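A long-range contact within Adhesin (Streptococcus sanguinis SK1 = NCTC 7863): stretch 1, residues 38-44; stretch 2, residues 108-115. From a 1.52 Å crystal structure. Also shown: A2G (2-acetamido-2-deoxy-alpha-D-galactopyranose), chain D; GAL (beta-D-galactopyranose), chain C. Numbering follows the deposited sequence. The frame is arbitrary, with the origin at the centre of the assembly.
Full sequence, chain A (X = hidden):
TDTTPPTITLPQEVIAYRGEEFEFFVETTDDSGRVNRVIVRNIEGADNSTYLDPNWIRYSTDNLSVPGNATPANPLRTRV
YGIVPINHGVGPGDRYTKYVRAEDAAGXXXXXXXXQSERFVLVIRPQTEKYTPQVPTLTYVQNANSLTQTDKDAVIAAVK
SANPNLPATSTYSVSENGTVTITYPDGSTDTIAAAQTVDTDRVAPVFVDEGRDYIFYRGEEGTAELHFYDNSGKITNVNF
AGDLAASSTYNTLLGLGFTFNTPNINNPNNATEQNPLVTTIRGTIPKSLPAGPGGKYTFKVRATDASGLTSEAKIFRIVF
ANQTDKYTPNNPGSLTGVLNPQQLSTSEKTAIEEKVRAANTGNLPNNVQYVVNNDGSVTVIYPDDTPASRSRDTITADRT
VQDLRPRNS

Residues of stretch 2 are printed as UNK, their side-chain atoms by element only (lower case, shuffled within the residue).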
ATOM      1  N   VAL A  38      -7.185  48.329 -25.832  1.00 13.20           N
ATOM      2  CA  VAL A  38      -6.555  47.075 -26.456  1.00  9.97           C
ATOM      3  C   VAL A  38      -7.739  46.324 -27.083  1.00 13.04           C
ATOM      4  O   VAL A  38      -8.699  46.176 -26.457  1.00 14.25           O
ATOM      5  CB  VAL A  38      -5.871  46.274 -25.347  1.00  9.75           C
ATOM      6  CG1 VAL A  38      -5.343  44.956 -25.887  1.00 10.33           C
ATOM      7  CG2 VAL A  38      -4.761  47.088 -24.700  1.00 11.34           C
ATOM      8  N   ILE A  39      -7.599  45.937 -28.327  1.00 12.65           N
ATOM      9  CA  ILE A  39      -8.671  45.339 -29.145  1.00 13.35           C
ATOM     10  C   ILE A  39      -8.189  43.974 -29.632  1.00 11.03           C
ATOM     11  O   ILE A  39      -7.083  43.869 -29.989  1.00 11.53           O
ATOM     12  CB  ILE A  39      -8.885  46.248 -30.380  1.00 12.37           C
ATOM     13  CG1 ILE A  39      -9.477  47.579 -29.951  1.00 18.67           C
ATOM     14  CG2 ILE A  39      -9.723  45.595 -31.453  1.00 17.62           C
ATOM     15  CD1 ILE A  39      -9.379  48.639 -31.016  1.00 28.54           C
ATOM     16  N   VAL A  40      -9.073  42.993 -29.620  1.00  9.81           N
ATOM     17  CA  VAL A  40      -8.823  41.701 -30.272  1.00  8.98           C
ATOM     18  C   VAL A  40      -9.858  41.648 -31.375  1.00  9.80           C
ATOM     19  O   VAL A  40     -10.974  41.826 -31.073  1.00 10.82           O
ATOM     20  CB  VAL A  40      -8.969  40.523 -29.316  1.00  9.12           C
ATOM     21  CG1 VAL A  40      -8.669  39.225 -30.040  1.00  9.39           C
ATOM     22  CG2 VAL A  40      -8.073  40.693 -28.135  1.00 10.12           C
ATOM     23  N   ARG A  41      -9.437  41.418 -32.603  1.00  8.50           N
ATOM     24  CA  ARG A  41     -10.428  41.479 -33.671  1.00  8.46           C
ATOM     25  C   ARG A  41     -10.086  40.530 -34.815  1.00  9.42           C
ATOM     26  O   ARG A  41      -8.972  40.122 -34.987  1.00  9.56           O
ATOM     27  CB  ARG A  41     -10.515  42.903 -34.235  1.00  9.28           C
ATOM     28  CG  ARG A  41      -9.199  43.426 -34.784  1.00 11.13           C
ATOM     29  CD  ARG A  41      -9.327  44.716 -35.596  1.00 10.17           C
ATOM     30  NE  ARG A  41      -9.796  44.454 -36.918  1.00 12.91           N
ATOM     31  CZ  ARG A  41     -10.092  45.384 -37.785  1.00 12.64           C
ATOM     32  NH1 ARG A  41      -9.971  46.647 -37.446  1.00  9.80           N
ATOM     33  NH2 ARG A  41     -10.474  45.052 -38.990  1.00 13.09           N
ATOM     34  N   ASN A  42     -11.112  40.291 -35.626  1.00  9.83           N
ATOM     35  CA  ASN A  42     -10.908  39.600 -36.903  1.00 11.73           C
ATOM     36  C   ASN A  42     -10.170  40.531 -37.841  1.00 10.70           C
ATOM     37  O   ASN A  42     -10.385  41.654 -37.762  1.00  9.99           O
ATOM     38  CB  ASN A  42     -12.239  39.351 -37.599  1.00 10.20           C
ATOM     39  CG  ASN A  42     -13.013  38.280 -36.897  1.00 12.34           C
ATOM     40  OD1 ASN A  42     -12.557  37.854 -35.870  1.00 10.38           O
ATOM     41  ND2 ASN A  42     -14.145  37.868 -37.424  1.00 12.51           N
ATOM     42  N   ILE A  43      -9.412  39.999 -38.769  1.00 10.11           N
ATOM     43  CA  ILE A  43      -8.734  40.837 -39.791  1.00  9.99           C
ATOM     44  C   ILE A  43      -9.775  41.616 -40.584  1.00 10.25           C
ATOM     45  O   ILE A  43      -9.501  42.730 -40.953  1.00 13.61           O
ATOM     46  CB  ILE A  43      -7.831  39.980 -40.721  1.00  9.80           C
ATOM     47  CG1 ILE A  43      -6.944  40.846 -41.621  1.00 10.99           C
ATOM     48  CG2 ILE A  43      -8.615  38.970 -41.558  1.00 11.23           C
ATOM     49  CD1 ILE A  43      -6.072  41.851 -40.891  1.00 10.71           C
ATOM     50  N   GLU A  44     -10.909  41.006 -40.830  1.00 10.47           N
ATOM     51  CA  GLU A  44     -11.949  41.612 -41.666  1.00 14.68           C
ATOM     52  C   GLU A  44     -12.525  42.813 -40.959  1.00 15.91           C
ATOM     53  O   GLU A  44     -12.660  42.770 -39.770  1.00 17.36           O
ATOM     54  CB  GLU A  44     -13.141  40.700 -41.940  1.00 14.60           C
ATOM     55  CG  GLU A  44     -12.898  39.425 -42.712  1.00 20.46           C
ATOM     56  CD  GLU A  44     -12.193  38.282 -42.002  1.00 21.87           C
ATOM     57  OE1 GLU A  44     -11.775  37.349 -42.669  1.00 16.46           O
ATOM     58  OE2 GLU A  44     -12.095  38.327 -40.790  1.00 14.35           O
ATOM     59  N   UNK A 108      -2.340  57.156 -31.076  1.00 14.98           N
ATOM     60  CA  UNK A 108      -1.510  56.308 -31.905  1.00  9.56           C
ATOM     61  C   UNK A 108      -1.958  54.867 -31.740  1.00 12.69           C
ATOM     62  O   UNK A 108      -1.855  54.326 -30.643  1.00 13.96           O
ATOM     63  o   UNK A 108       0.441  58.483 -32.679  1.00 17.11           O
ATOM     64  c   UNK A 108      -0.045  56.410 -31.529  1.00 10.65           C
ATOM     65  c   UNK A 108       0.450  57.834 -31.607  1.00 14.49           C
ATOM     66  n   UNK A 108       0.884  58.321 -30.480  1.00 14.58           N
ATOM     67  N   UNK A 109      -2.460  54.245 -32.808  1.00 15.46           N
ATOM     68  CA  UNK A 109      -2.944  52.849 -32.716  1.00 11.42           C
ATOM     69  C   UNK A 109      -1.978  52.008 -33.532  1.00 13.41           C
ATOM     70  O   UNK A 109      -1.434  52.475 -34.466  1.00 14.37           O
ATOM     71  c   UNK A 109      -6.396  51.121 -33.194  1.00 15.21           C
ATOM     72  c   UNK A 109      -4.519  53.128 -34.623  1.00 19.12           C
ATOM     73  c   UNK A 109      -4.398  52.706 -33.187  1.00 12.52           C
ATOM     74  c   UNK A 109      -4.928  51.279 -33.015  1.00 14.42           C
ATOM     75  N   UNK A 110      -1.778  50.776 -33.121  1.00  9.78           N
ATOM     76  CA  UNK A 110      -0.887  49.875 -33.845  1.00  9.59           C
ATOM     77  C   UNK A 110      -1.523  49.599 -35.205  1.00 11.27           C
ATOM     78  O   UNK A 110      -2.691  49.470 -35.293  1.00 12.06           O
ATOM     79  c   UNK A 110       0.159  48.986 -31.742  1.00 12.54           C
ATOM     80  o   UNK A 110      -1.844  48.082 -32.657  1.00 11.71           O
ATOM     81  c   UNK A 110      -0.601  48.647 -33.000  1.00 12.29           C
ATOM     82  N   UNK A 111      -0.688  49.409 -36.189  1.00 11.88           N
ATOM     83  CA  UNK A 111      -1.166  49.186 -37.539  1.00 13.77           C
ATOM     84  C   UNK A 111      -1.760  47.774 -37.592  1.00 12.23           C
ATOM     85  O   UNK A 111      -1.250  46.922 -36.960  1.00 14.31           O
ATOM     86  c   UNK A 111      -0.038  49.306 -38.510  1.00 15.16           C
ATOM     87  N   UNK A 112      -2.749  47.595 -38.413  1.00 11.11           N
ATOM     88  CA  UNK A 112      -3.368  46.296 -38.655  1.00  9.60           C
ATOM     89  C   UNK A 112      -2.951  45.859 -40.057  1.00 10.78           C
ATOM     90  O   UNK A 112      -3.257  46.538 -41.049  1.00 12.36           O
ATOM     91  c   UNK A 112      -5.232  44.062 -37.890  1.00 14.89           C
ATOM     92  c   UNK A 112      -5.585  45.152 -38.950  1.00 10.79           C
ATOM     93  c   UNK A 112      -7.118  45.343 -38.944  1.00 14.86           C
ATOM     94  c   UNK A 112      -4.872  46.415 -38.600  1.00 11.42           C
ATOM     95  N   UNK A 113      -2.208  44.761 -40.156  1.00 10.00           N
ATOM     96  CA  UNK A 113      -1.652  44.291 -41.431  1.00 10.84           C
ATOM     97  C   UNK A 113      -1.867  42.769 -41.462  1.00  9.96           C
ATOM     98  O   UNK A 113      -1.304  42.098 -40.684  1.00 10.42           O
ATOM     99  c   UNK A 113       0.322  44.248 -42.950  1.00 13.76           C
ATOM    100  c   UNK A 113      -0.171  44.645 -41.569  1.00 12.03           C
ATOM    101  c   UNK A 113       0.135  46.110 -41.294  1.00 14.57           C
ATOM    102  N   UNK A 114      -2.646  42.284 -42.412  1.00 10.97           N
ATOM    103  CA  UNK A 114      -2.954  40.861 -42.579  1.00 11.85           C
ATOM    104  C   UNK A 114      -1.676  40.028 -42.581  1.00 11.74           C
ATOM    105  O   UNK A 114      -0.769  40.353 -43.268  1.00 13.69           O
ATOM    106  c   UNK A 114      -3.998  39.195 -44.142  1.00 20.96           C
ATOM    107  c   UNK A 114      -3.614  40.642 -43.931  1.00 11.67           C
ATOM    108  o   UNK A 114      -3.524  38.603 -45.109  1.00 22.56           O
ATOM    109  o   UNK A 114      -4.690  38.712 -43.326  1.00 17.31           O
ATOM    110  N   UNK A 115      -1.575  39.088 -41.646  1.00  9.38           N
ATOM    111  CA  UNK A 115      -0.511  38.086 -41.486  1.00 10.82           C
ATOM    112  C   UNK A 115       0.809  38.726 -41.105  1.00 12.79           C
ATOM    113  O   UNK A 115       1.765  38.066 -41.212  1.00 13.62           O
ATOM    114  c   UNK A 115      -2.587  34.657 -44.578  1.00 34.51           C
ATOM    115  c   UNK A 115      -0.389  37.202 -42.726  1.00 14.50           C
ATOM    116  c   UNK A 115      -1.399  35.468 -44.146  1.00 20.66           C
ATOM    117  c   UNK A 115      -1.642  36.381 -42.993  1.00 16.25           C
ATOM    118  n   UNK A 115      -2.384  34.268 -45.991  1.00 42.75           N
TER
HETATM  119  O5  A2G D   1      -9.004  39.329 -46.800  1.00 21.87           O
HETATM  120  C1  A2G D   1     -10.242  38.837 -46.296  1.00 18.31           C
HETATM  121  O1  A2G D   1     -10.579  39.595 -45.133  1.00 32.56           O
HETATM  122  C2  A2G D   1     -10.061  37.364 -45.929  1.00 16.14           C
HETATM  123  N2  A2G D   1     -11.290  36.939 -45.280  1.00 17.91           N
HETATM  124  C3  A2G D   1      -8.977  37.203 -44.873  1.00 17.15           C
HETATM  125  O3  A2G D   1      -8.773  35.805 -44.619  1.00 15.26           O
HETATM  126  C4  A2G D   1      -7.695  37.870 -45.366  1.00 16.43           C
HETATM  127  O4  A2G D   1      -7.173  37.129 -46.469  1.00 19.82           O
HETATM  128  C5  A2G D   1      -7.980  39.313 -45.803  1.00 20.37           C
HETATM  129  C6  A2G D   1      -6.752  40.023 -46.362  1.00 26.50           C
HETATM  130  O6  A2G D   1      -7.026  41.429 -46.403  1.00 29.45           O
HETATM  131  C7  A2G D   1     -12.101  36.057 -45.862  1.00 26.75           C
HETATM  132  O7  A2G D   1     -11.854  35.577 -46.954  1.00 33.92           O
HETATM  133  C8  A2G D   1     -13.338  35.694 -45.094  1.00 30.59           C
HETATM  134  C1  GAL C   2      -8.519  35.405 -43.330  1.00 16.33           C
HETATM  135  C2  GAL C   2      -8.714  33.875 -43.280  1.00 13.07           C
HETATM  136  C3  GAL C   2      -8.196  33.297 -41.968  1.00 14.26           C
HETATM  137  C4  GAL C   2      -6.755  33.763 -41.710  1.00 12.23           C
HETATM  138  C5  GAL C   2      -6.724  35.287 -41.755  1.00 13.43           C
HETATM  139  C6  GAL C   2      -5.327  35.897 -41.541  1.00 12.25           C
HETATM  140  O2  GAL C   2     -10.087  33.530 -43.348  1.00 15.91           O
HETATM  141  O3  GAL C   2      -8.210  31.872 -41.995  1.00 13.04           O
HETATM  142  O4  GAL C   2      -5.888  33.231 -42.685  1.00 13.26           O
HETATM  143  O5  GAL C   2      -7.174  35.744 -43.031  1.00 11.16           O
HETATM  144  O6  GAL C   2      -5.386  37.314 -41.451  1.00 16.65           O

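Position 108 carries two side-chain carbons, the second bearing one oxygen and one nitrogen. That is a short amide, Asn 108. It lies out of reach of stretch 1, and an amide suits a place where its ND2 is hydrogen-bonded elsewhere in the structure.

Position 109 has four carbons, forked at the first, with one arm two carbons long. This is Ile 109. Its CA-to-CB bond points toward stretch 1, and the long arm, extended with both chi angles in t, brings CD1 to 4.4 Å from CD1 of Ile 39, a loose meeting that suits an apolar tip.

At position 110 one carbon carries an oxygen and a second carbon, a pattern that identifies Thr 110. It touches nothing on stretch 1; its hydroxyl finds a hydrogen-bonding partner elsewhere in the structure, which lets a polar group sit in a buried place.

A single carbon at position 111 makes it Ala 111, exposed and far from stretch 1, where a small side chain has no contact to make.

Position 112 again has four carbons, but here the fork comes at the second, as in Leu 112. Its CA-to-CB bond points toward stretch 1, and the side chain ends in two methyls. CD2 lies over one face of the Arg 41 guanidinium, 3.2 Å from CZ, while CD1 is 3.8 Å from CD1 of Ile 43. The flat guanidinium makes its hydrogen bonds in its plane, so its face can accept an apolar neighbour.

Position 113 has one carbon bearing two others, hence Val 113. Its CA-to-CB bond points away, so this apolar side chain leaves the contact to the backbone: its C lies 4.3 Å from CD1 of Ile 43.

Two carbons, the second with two oxygens, mark position 114 as a carboxylate, Asp 114. Its CA-to-CB bond runs sideways, yet its end comes nearer, with OD1 3.5 Å from CG1 of Ile 43. The same OD1 accepts a very short hydrogen bond from GAL O6, at 2.4 Å, a role a carboxylate suits well.

Four carbons in a row ending in nitrogen make position 115 Lys 115. Its long chain suits an exposed place; it misses stretch 1, but its aliphatic CG comes within 4.0 Å of GAL C6.

No hydrogen bond joins the stretches; the contact works by packing, centred on Ile 43 and Leu 112. Arg 41 is held in part by its own stretch: NE donates to Asn 42 O at 3.0 Å. Beside this packing, Asp 114 and Glu 44 bind the sugars, Glu 44 OE1 accepting a hydrogen bond from A2G N2 at 2.7 Å.

Stretch 2, residues 108-115: NITALVDK
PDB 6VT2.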